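Long-range contact in protein SSD1 (PDB 7AM1), which binds untranslated regions of mRNA and represses translation, as a non-enzymatic pseudonuclease of the RNase II family: residues D570-R576 and A634-G640. Residue numbers count along the deposited sequence, not the author numbering.
Sequences DLALLRR and ARYFIAG
Within the RNB domain of this pseudonuclease, strands 573-576 and 635-638 form a two-stranded antiparallel ribbon; their axes approach to 4.5 Å, with 139° between N-to-C directions. At Ala634, a water oxygen 2.8 Å from Ala634 O and 3.0 Å from Arg575 NH2 bridges them by hydrogen bonds. Arg635 and Arg576 form a hydrogen-bonded pair (Arg635 N to Arg576 O 2.8 Å, Arg576 N to Arg635 O 2.9 Å); the Arg635 guanidinium salt-bridges Glu697. Tyr636 (chi1 m) faces Arg575, CA-CA 4.2 Å, in a non-hydrogen-bonded pair; Arg575 CZ lies 4.3 Å from the Tyr636 ring centroid, a cation-pi contact, its NE salt-bridged to Asp529. Phe637 (chi1 p) turns to the other face, hydrogen-bonded with Leu574 (Phe637 N to Leu574 O 2.9 Å, Leu574 N to Phe637 O 2.8 Å); Arg576 CD sits over the Phe637 ring, 4.2 Å from its centroid, a CH-pi contact. Ile638 shares the face of Leu573 and Tyr636, on which helix 668-681 packs; Ile638 CD1 is 4.1 Å from Leu573 CB. Turning 3-10, Ala639 N donates to Ala572 O (2.9 Å), and Gly640 N to Asp570 O at 2.8 Å.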
loop_
_atom_site.group_PDB
_atom_site.type_symbol
_atom_site.label_atom_id
_atom_site.label_comp_id
_atom_site.label_asym_id
_atom_site.label_seq_id
_atom_site.Cartn_x
_atom_site.Cartn_y
_atom_site.Cartn_z
ATOM N N ASP A 570 -8.457 22.454 -18.673
ATOM C CA ASP A 570 -7.727 21.299 -19.184
ATOM C C ASP A 570 -6.320 21.152 -18.616
ATOM O O ASP A 570 -5.751 20.057 -18.698
ATOM C CB ASP A 570 -7.643 21.383 -20.713
ATOM C CG ASP A 570 -8.943 21.014 -21.393
ATOM O OD1 ASP A 570 -9.897 20.633 -20.688
ATOM O OD2 ASP A 570 -9.001 21.084 -22.638
ATOM N N LEU A 571 -5.746 22.201 -18.034
ATOM C CA LEU A 571 -4.397 22.112 -17.487
ATOM C C LEU A 571 -4.362 21.731 -16.006
ATOM O O LEU A 571 -3.269 21.549 -15.456
ATOM C CB LEU A 571 -3.655 23.439 -17.700
ATOM C CG LEU A 571 -3.412 23.865 -19.151
ATOM C CD1 LEU A 571 -2.563 25.135 -19.190
ATOM C CD2 LEU A 571 -2.765 22.765 -19.980
ATOM N N ALA A 572 -5.517 21.570 -15.358
ATOM C CA ALA A 572 -5.542 21.258 -13.934
ATOM C C ALA A 572 -4.910 19.898 -13.656
ATOM O O ALA A 572 -5.175 18.914 -14.351
ATOM C CB ALA A 572 -6.982 21.270 -13.412
ATOM N N LEU A 573 -4.066 19.847 -12.625
ATOM C CA LEU A 573 -3.528 18.586 -12.121
ATOM C C LEU A 573 -4.503 18.071 -11.069
ATOM O O LEU A 573 -4.671 18.689 -10.012
ATOM C CB LEU A 573 -2.129 18.760 -11.540
ATOM C CG LEU A 573 -1.430 17.458 -11.111
ATOM C CD1 LEU A 573 0.026 17.738 -10.780
ATOM C CD2 LEU A 573 -2.096 16.758 -9.926
ATOM N N LEU A 574 -5.168 16.971 -11.376
ATOM C CA LEU A 574 -6.199 16.385 -10.540
ATOM C C LEU A 574 -5.766 14.982 -10.119
ATOM O O LEU A 574 -4.689 14.503 -10.480
ATOM C CB LEU A 574 -7.527 16.365 -11.298
ATOM C CG LEU A 574 -8.031 17.746 -11.736
ATOM C CD1 LEU A 574 -9.277 17.618 -12.603
ATOM C CD2 LEU A 574 -8.311 18.622 -10.531
ATOM N N ARG A 575 -6.624 14.314 -9.354
ATOM C CA ARG A 575 -6.334 12.972 -8.865
ATOM C C ARG A 575 -7.624 12.174 -8.883
ATOM O O ARG A 575 -8.634 12.615 -8.327
ATOM C CB ARG A 575 -5.737 13.013 -7.458
ATOM C CG ARG A 575 -5.313 11.658 -6.911
ATOM C CD ARG A 575 -4.394 11.847 -5.722
ATOM N NE ARG A 575 -3.939 10.588 -5.146
ATOM C CZ ARG A 575 -2.926 9.865 -5.615
ATOM N NH1 ARG A 575 -2.255 10.246 -6.696
ATOM N NH2 ARG A 575 -2.592 8.741 -5.000
ATOM N N ARG A 576 -7.608 11.035 -9.560
ATOM C CA ARG A 576 -8.789 10.198 -9.655
ATOM C C ARG A 576 -8.474 8.798 -9.152
ATOM O O ARG A 576 -7.320 8.438 -8.918
ATOM C CB ARG A 576 -9.322 10.142 -11.089
ATOM C CG ARG A 576 -8.411 9.466 -12.101
ATOM C CD ARG A 576 -9.107 9.487 -13.438
ATOM N NE ARG A 576 -8.412 8.718 -14.460
ATOM C CZ ARG A 576 -9.014 8.153 -15.501
ATOM N NH1 ARG A 576 -10.331 8.248 -15.643
ATOM N NH2 ARG A 576 -8.300 7.483 -16.395
ATOM N N ALA A 634 -5.010 5.375 -6.480
ATOM C CA ALA A 634 -5.396 6.581 -7.197
ATOM C C ALA A 634 -4.261 7.048 -8.110
ATOM O O ALA A 634 -3.108 6.620 -7.984
ATOM C CB ALA A 634 -5.773 7.683 -6.203
ATOM N N ARG A 635 -4.599 7.943 -9.041
ATOM C CA ARG A 635 -3.626 8.441 -10.007
ATOM C C ARG A 635 -3.759 9.947 -10.181
ATOM O O ARG A 635 -4.867 10.452 -10.383
ATOM C CB ARG A 635 -3.812 7.789 -11.384
ATOM C CG ARG A 635 -3.871 6.278 -11.372
ATOM C CD ARG A 635 -3.926 5.726 -12.789
ATOM N NE ARG A 635 -2.574 5.470 -13.282
ATOM C CZ ARG A 635 -1.843 6.321 -13.999
ATOM N NH1 ARG A 635 -2.318 7.515 -14.336
ATOM N NH2 ARG A 635 -0.622 5.973 -14.379
ATOM N N TYR A 636 -2.637 10.658 -10.135
ATOM C CA TYR A 636 -2.617 12.011 -10.667
ATOM C C TYR A 636 -2.844 11.973 -12.177
ATOM O O TYR A 636 -2.451 11.022 -12.861
ATOM C CB TYR A 636 -1.292 12.709 -10.375
ATOM C CG TYR A 636 -0.934 12.820 -8.912
ATOM C CD1 TYR A 636 -1.702 13.582 -8.037
ATOM C CD2 TYR A 636 0.195 12.194 -8.416
ATOM C CE1 TYR A 636 -1.362 13.693 -6.700
ATOM C CE2 TYR A 636 0.544 12.296 -7.096
ATOM C CZ TYR A 636 -0.233 13.041 -6.235
ATOM O OH TYR A 636 0.129 13.136 -4.912
ATOM N N PHE A 637 -3.475 13.025 -12.694
ATOM C CA PHE A 637 -3.733 13.140 -14.123
ATOM C C PHE A 637 -3.992 14.603 -14.461
ATOM O O PHE A 637 -4.301 15.414 -13.585
ATOM C CB PHE A 637 -4.922 12.280 -14.560
ATOM C CG PHE A 637 -6.257 12.815 -14.112
ATOM C CD1 PHE A 637 -6.690 12.636 -12.806
ATOM C CD2 PHE A 637 -7.070 13.511 -14.993
ATOM C CE1 PHE A 637 -7.920 13.129 -12.392
ATOM C CE2 PHE A 637 -8.297 14.005 -14.587
ATOM C CZ PHE A 637 -8.721 13.816 -13.286
ATOM N N ILE A 638 -3.859 14.927 -15.744
ATOM C CA ILE A 638 -4.140 16.266 -16.249
ATOM C C ILE A 638 -5.538 16.265 -16.851
ATOM O O ILE A 638 -5.854 15.431 -17.709
ATOM C CB ILE A 638 -3.086 16.705 -17.280
ATOM C CG1 ILE A 638 -1.682 16.588 -16.677
ATOM C CG2 ILE A 638 -3.366 18.123 -17.776
ATOM C CD1 ILE A 638 -1.501 17.326 -15.359
ATOM N N ALA A 639 -6.365 17.221 -16.418
ATOM C CA ALA A 639 -7.796 17.163 -16.695
ATOM C C ALA A 639 -8.084 17.013 -18.180
ATOM O O ALA A 639 -8.993 16.272 -18.569
ATOM C CB ALA A 639 -8.490 18.411 -16.140
ATOM N N GLY A 640 -7.332 17.716 -19.025
ATOM C CA GLY A 640 -7.582 17.681 -20.454
ATOM C C GLY A 640 -7.288 16.351 -21.112
ATOM O O GLY A 640 -7.707 16.139 -22.254
HETATM O O HOH W 1 -0.951 6.610 -6.214
#